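PDB 5MDM: glycoprotein from Chandipura virus, which probably attaches the virus to host receptors and, after endocytosis, drives acid-triggered fusion of the viral and endosomal membranes. Local coordinates for residues S54-L58 with T130-V136; V136-H142 with I177-S181. All blocks are in the same frame, centred on the assembly; numbering follows the deposited sequence.

Contact 1 of 2, residues S54-L58 with T130-V136; sequences SDGFL and TPHHVGV
Leu-58 and Thr-130 exchange two backbone hydrogen bonds as an antiparallel hydrogen-bonded pair: Leu-58 N reaches Thr-130 O at 2.9 Å, and Thr-130 N returns to Leu-58 O. His-132 N follows the register to Gly-56 O at 3.0 Å. Near the far end, Val-134 N gives a nearly straight bond (169°) to Ser-54 O.

The side chains divide about this ladder. On one face the ring of Phe-57 crosses the proline, CE2 lying 3.9 Å from Pro-131 CG; on the other, Leu-58 CG packs against His-132 CB at 3.8 Å. The ladder illustrates how an antiparallel strand pairing can carry on into loop. It extends the pairing of strand 56-69 with strand 120-131 in the fusion domain of this class III glycoprotein, and Val-134 is itself a site of interaction with host vimentin. Because CG of His-133 stands anti to the backbone N (chi1 175°), its ring turns toward Asp-55, whose OD1 meets CD2 in plane at the ring edge. Carboxylate and imidazole planes stand 74° apart. Ser-54 CB, meanwhile, touches Val-136 CG2 at 3.5 Å.

Behind this shell, Trp-167 NE1 bonds to His-132 O, Leu-96 and Lys-100 of helix 89-101 touch Phe-57, and Trp-143 packs on Ser-54, Val-134 and Val-136.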
loop_
_atom_site.group_PDB
_atom_site.type_symbol
_atom_site.label_atom_id
_atom_site.label_comp_id
_atom_site.label_asym_id
_atom_site.label_seq_id
_atom_site.Cartn_x
_atom_site.Cartn_y
_atom_site.Cartn_z
ATOM N N SER A 54 -4.583 5.192 -22.935
ATOM C CA SER A 54 -5.882 5.670 -23.392
ATOM C C SER A 54 -5.997 7.188 -23.286
ATOM O O SER A 54 -7.095 7.734 -23.164
ATOM C CB SER A 54 -7.014 4.985 -22.627
ATOM O OG SER A 54 -6.898 5.194 -21.233
ATOM N N ASP A 55 -4.852 7.863 -23.324
ATOM C CA ASP A 55 -4.827 9.315 -23.411
ATOM C C ASP A 55 -5.359 9.706 -24.774
ATOM O O ASP A 55 -5.091 9.035 -25.768
ATOM C CB ASP A 55 -3.407 9.855 -23.239
ATOM C CG ASP A 55 -2.982 9.942 -21.783
ATOM O OD1 ASP A 55 -3.863 9.867 -20.897
ATOM O OD2 ASP A 55 -1.766 10.095 -21.527
ATOM N N GLY A 56 -6.119 10.792 -24.823
ATOM C CA GLY A 56 -6.713 11.211 -26.073
ATOM C C GLY A 56 -6.782 12.709 -26.272
ATOM O O GLY A 56 -6.301 13.497 -25.457
ATOM N N PHE A 57 -7.392 13.091 -27.385
ATOM C CA PHE A 57 -7.586 14.480 -27.730
ATOM C C PHE A 57 -8.970 14.641 -28.320
ATOM O O PHE A 57 -9.401 13.838 -29.148
ATOM C CB PHE A 57 -6.546 14.925 -28.754
ATOM C CG PHE A 57 -5.138 14.875 -28.247
ATOM C CD1 PHE A 57 -4.280 13.871 -28.650
ATOM C CD2 PHE A 57 -4.678 15.829 -27.358
ATOM C CE1 PHE A 57 -2.982 13.828 -28.186
ATOM C CE2 PHE A 57 -3.385 15.788 -26.888
ATOM C CZ PHE A 57 -2.535 14.785 -27.302
ATOM N N LEU A 58 -9.672 15.673 -27.874
ATOM C CA LEU A 58 -10.911 16.074 -28.511
ATOM C C LEU A 58 -10.571 17.064 -29.610
ATOM O O LEU A 58 -10.070 18.161 -29.347
ATOM C CB LEU A 58 -11.881 16.680 -27.497
ATOM C CG LEU A 58 -12.703 15.674 -26.686
ATOM C CD1 LEU A 58 -13.451 16.369 -25.560
ATOM C CD2 LEU A 58 -13.671 14.921 -27.589
ATOM N N THR A 130 -8.531 19.692 -27.390
ATOM C CA THR A 130 -8.658 19.609 -25.937
ATOM C C THR A 130 -8.378 18.196 -25.445
ATOM O O THR A 130 -9.229 17.320 -25.577
ATOM C CB THR A 130 -10.066 20.014 -25.466
ATOM O OG1 THR A 130 -10.348 21.354 -25.886
ATOM C CG2 THR A 130 -10.169 19.933 -23.951
ATOM N N PRO A 131 -7.185 17.973 -24.869
ATOM C CA PRO A 131 -6.775 16.660 -24.359
ATOM C C PRO A 131 -7.822 16.040 -23.433
ATOM O O PRO A 131 -8.153 16.622 -22.399
ATOM C CB PRO A 131 -5.495 16.977 -23.583
ATOM C CG PRO A 131 -4.946 18.182 -24.238
ATOM C CD PRO A 131 -6.141 18.992 -24.664
ATOM N N HIS A 132 -8.338 14.876 -23.823
ATOM C CA HIS A 132 -9.369 14.177 -23.060
ATOM C C HIS A 132 -9.046 12.688 -22.912
ATOM O O HIS A 132 -8.902 11.971 -23.901
ATOM C CB HIS A 132 -10.735 14.360 -23.726
ATOM C CG HIS A 132 -11.832 13.563 -23.093
ATOM N ND1 HIS A 132 -11.969 13.434 -21.728
ATOM C CD2 HIS A 132 -12.850 12.856 -23.642
ATOM C CE1 HIS A 132 -13.019 12.679 -21.462
ATOM N NE2 HIS A 132 -13.572 12.316 -22.605
ATOM N N HIS A 133 -8.936 12.231 -21.670
ATOM C CA HIS A 133 -8.621 10.833 -21.391
ATOM C C HIS A 133 -9.888 9.979 -21.309
ATOM O O HIS A 133 -10.872 10.374 -20.682
ATOM C CB HIS A 133 -7.823 10.726 -20.089
ATOM C CG HIS A 133 -7.553 9.321 -19.653
ATOM N ND1 HIS A 133 -8.455 8.584 -18.915
ATOM C CD2 HIS A 133 -6.474 8.522 -19.833
ATOM C CE1 HIS A 133 -7.949 7.389 -18.669
ATOM N NE2 HIS A 133 -6.747 7.327 -19.213
ATOM N N VAL A 134 -9.856 8.810 -21.945
ATOM C CA VAL A 134 -11.003 7.905 -21.946
ATOM C C VAL A 134 -10.629 6.537 -21.385
ATOM O O VAL A 134 -9.452 6.230 -21.201
ATOM C CB VAL A 134 -11.588 7.721 -23.362
ATOM C CG1 VAL A 134 -11.742 9.067 -24.048
ATOM C CG2 VAL A 134 -10.708 6.803 -24.190
ATOM N N GLY A 135 -11.637 5.715 -21.116
ATOM C CA GLY A 135 -11.404 4.390 -20.577
ATOM C C GLY A 135 -11.247 3.346 -21.664
ATOM O O GLY A 135 -11.417 3.645 -22.847
ATOM N N VAL A 136 -10.929 2.117 -21.261
ATOM C CA VAL A 136 -10.730 1.019 -22.202
ATOM C C VAL A 136 -11.455 -0.236 -21.733
ATOM O O VAL A 136 -11.352 -0.612 -20.570
ATOM C CB VAL A 136 -9.227 0.675 -22.356
ATOM C CG1 VAL A 136 -9.035 -0.593 -23.172
ATOM C CG2 VAL A 136 -8.471 1.820 -22.993
#

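Contact 2 of 2, residues V136-H142 with I177-S181; sequences VDDYRGH and ICGQS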
loop_
_atom_site.group_PDB
_atom_site.type_symbol
_atom_site.label_atom_id
_atom_site.label_comp_id
_atom_site.label_asym_id
_atom_site.label_seq_id
_atom_site.Cartn_x
_atom_site.Cartn_y
_atom_site.Cartn_z
ATOM N N VAL A 136 -10.929 2.117 -21.261
ATOM C CA VAL A 136 -10.730 1.019 -22.202
ATOM C C VAL A 136 -11.455 -0.236 -21.733
ATOM O O VAL A 136 -11.352 -0.612 -20.570
ATOM C CB VAL A 136 -9.227 0.675 -22.356
ATOM C CG1 VAL A 136 -9.035 -0.593 -23.172
ATOM C CG2 VAL A 136 -8.471 1.820 -22.993
ATOM N N ASP A 137 -12.196 -0.878 -22.631
ATOM C CA ASP A 137 -12.667 -2.232 -22.369
ATOM C C ASP A 137 -11.598 -3.203 -22.860
ATOM O O ASP A 137 -11.533 -3.512 -24.047
ATOM C CB ASP A 137 -13.994 -2.509 -23.081
ATOM C CG ASP A 137 -14.617 -3.844 -22.674
ATOM O OD1 ASP A 137 -13.896 -4.737 -22.177
ATOM O OD2 ASP A 137 -15.843 -4.004 -22.857
ATOM N N ASP A 138 -10.764 -3.681 -21.944
ATOM C CA ASP A 138 -9.696 -4.609 -22.302
ATOM C C ASP A 138 -10.241 -5.927 -22.840
ATOM O O ASP A 138 -9.555 -6.638 -23.572
ATOM C CB ASP A 138 -8.787 -4.884 -21.101
ATOM C CG ASP A 138 -7.899 -3.705 -20.756
ATOM O OD1 ASP A 138 -7.522 -3.572 -19.571
ATOM O OD2 ASP A 138 -7.574 -2.915 -21.668
ATOM N N TYR A 139 -11.476 -6.254 -22.476
ATOM C CA TYR A 139 -12.038 -7.552 -22.836
ATOM C C TYR A 139 -12.648 -7.552 -24.231
ATOM O O TYR A 139 -12.539 -8.532 -24.963
ATOM C CB TYR A 139 -13.052 -8.011 -21.783
ATOM C CG TYR A 139 -12.467 -8.052 -20.391
ATOM C CD1 TYR A 139 -11.746 -9.154 -19.950
ATOM C CD2 TYR A 139 -12.611 -6.978 -19.528
ATOM C CE1 TYR A 139 -11.199 -9.187 -18.681
ATOM C CE2 TYR A 139 -12.067 -7.000 -18.261
ATOM C CZ TYR A 139 -11.363 -8.104 -17.842
ATOM O OH TYR A 139 -10.825 -8.117 -16.580
ATOM N N ARG A 140 -13.278 -6.445 -24.603
ATOM C CA ARG A 140 -13.913 -6.334 -25.909
ATOM C C ARG A 140 -13.039 -5.553 -26.884
ATOM O O ARG A 140 -13.335 -5.478 -28.074
ATOM C CB ARG A 140 -15.293 -5.691 -25.778
ATOM C CG ARG A 140 -16.262 -6.480 -24.905
ATOM C CD ARG A 140 -17.686 -6.001 -25.095
ATOM N NE ARG A 140 -18.026 -5.886 -26.511
ATOM C CZ ARG A 140 -18.447 -6.897 -27.267
ATOM N NH1 ARG A 140 -18.582 -8.108 -26.745
ATOM N NH2 ARG A 140 -18.733 -6.695 -28.547
ATOM N N GLY A 141 -11.963 -4.971 -26.368
ATOM C CA GLY A 141 -10.959 -4.336 -27.203
ATOM C C GLY A 141 -11.358 -3.018 -27.838
ATOM O O GLY A 141 -10.968 -2.727 -28.969
ATOM N N HIS A 142 -12.127 -2.212 -27.117
ATOM C CA HIS A 142 -12.502 -0.901 -27.628
ATOM C C HIS A 142 -12.465 0.200 -26.570
ATOM O O HIS A 142 -12.481 -0.074 -25.366
ATOM C CB HIS A 142 -13.871 -0.951 -28.318
ATOM C CG HIS A 142 -14.961 -1.537 -27.478
ATOM N ND1 HIS A 142 -15.771 -2.558 -27.923
ATOM C CD2 HIS A 142 -15.385 -1.239 -26.226
ATOM C CE1 HIS A 142 -16.645 -2.868 -26.982
ATOM N NE2 HIS A 142 -16.430 -2.084 -25.941
ATOM N N ILE A 177 -6.604 -2.157 -29.025
ATOM C CA ILE A 177 -6.952 -1.217 -27.973
ATOM C C ILE A 177 -6.836 -1.907 -26.615
ATOM O O ILE A 177 -7.575 -2.846 -26.311
ATOM C CB ILE A 177 -8.371 -0.669 -28.159
ATOM C CG1 ILE A 177 -8.441 0.160 -29.435
ATOM C CG2 ILE A 177 -8.786 0.174 -26.963
ATOM C CD1 ILE A 177 -9.832 0.575 -29.801
ATOM N N CYS A 178 -5.892 -1.438 -25.807
ATOM C CA CYS A 178 -5.622 -2.056 -24.522
ATOM C C CYS A 178 -5.168 -1.003 -23.533
ATOM O O CYS A 178 -4.361 -0.134 -23.853
ATOM C CB CYS A 178 -4.540 -3.124 -24.671
ATOM S SG CYS A 178 -4.410 -4.267 -23.284
ATOM N N GLY A 179 -5.692 -1.076 -22.325
ATOM C CA GLY A 179 -5.249 -0.173 -21.286
ATOM C C GLY A 179 -4.329 -0.883 -20.316
ATOM O O GLY A 179 -4.223 -0.504 -19.152
ATOM N N GLN A 180 -3.652 -1.914 -20.805
ATOM C CA GLN A 180 -2.874 -2.794 -19.949
ATOM C C GLN A 180 -1.492 -3.071 -20.535
ATOM O O GLN A 180 -1.350 -3.311 -21.738
ATOM C CB GLN A 180 -3.627 -4.109 -19.764
ATOM C CG GLN A 180 -3.246 -4.866 -18.522
ATOM C CD GLN A 180 -3.898 -4.295 -17.287
ATOM O OE1 GLN A 180 -4.783 -3.437 -17.378
ATOM N NE2 GLN A 180 -3.469 -4.768 -16.119
ATOM N N SER A 181 -0.475 -3.037 -19.682
ATOM C CA SER A 181 0.876 -3.400 -20.095
ATOM C C SER A 181 1.142 -4.877 -19.835
ATOM O O SER A 181 0.607 -5.455 -18.891
ATOM C CB SER A 181 1.904 -2.549 -19.360
ATOM O OG SER A 181 1.675 -1.178 -19.611
#
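The hairpin turn 136-142 lies against 177-181 with no backbone-to-backbone hydrogen bond, the CA atoms of Gly-141 and Ile-177 5.1 Å apart. What joins them is a side chain gripping a main-chain amide: Asp-138 OD2 receives Gly-179 N at 2.7 Å on its syn lone pair, in an almost straight bond (176°). With CG placed anti to the carbonyl carbon (chi1 -72°), the carboxylate extends to Cys-178 as well, OD2 lying 3.8 Å from SG.

The aspartate projects from a beta hairpin between strands 135-137 and 142-144 whose bend is a worked example of a turn held by its own side chain. Asp-137 OD1 accepts both Tyr-139 N and Arg-140 N from the same face of its carboxylate, the first bond closing an Asx turn and the second extending it to an Asx motif, while Gly-141 and His-142 opposite Asp-137 make a G1 bulge.

Ile-177 CG2 lies 3.9 Å from Val-136 CG1 in an apolar contact, while its CB sits over the backbone, 3.4 Å from Gly-141 O. Asp-138 is a site of interaction with host vimentin; its backbone also bonds to Cys-223, the disulfide partner of Cys-178, and its side chain touches Tyr-222.

From the N terminus, the chain leaves strand 36-49, enters 54-58 and travels through strands and helix 89-101 before 130-136 returns to close contact 1, a loop of 71 residues. Contact 2 opens at Val-136, the shared residue, and closes a second loop of 34 residues when 177-181 arrives. The two loops stand in series, neither nesting nor crossing. Contact 1 continues the sheet of strands 56-69 and 120-131 toward strand 135-137; contact 2 ties the hairpin built on that strand to the start of strand 180-192, which pairs with strand 36-49. This agrees with the family fold, where the fusion domain is inserted in a pleckstrin homology domain.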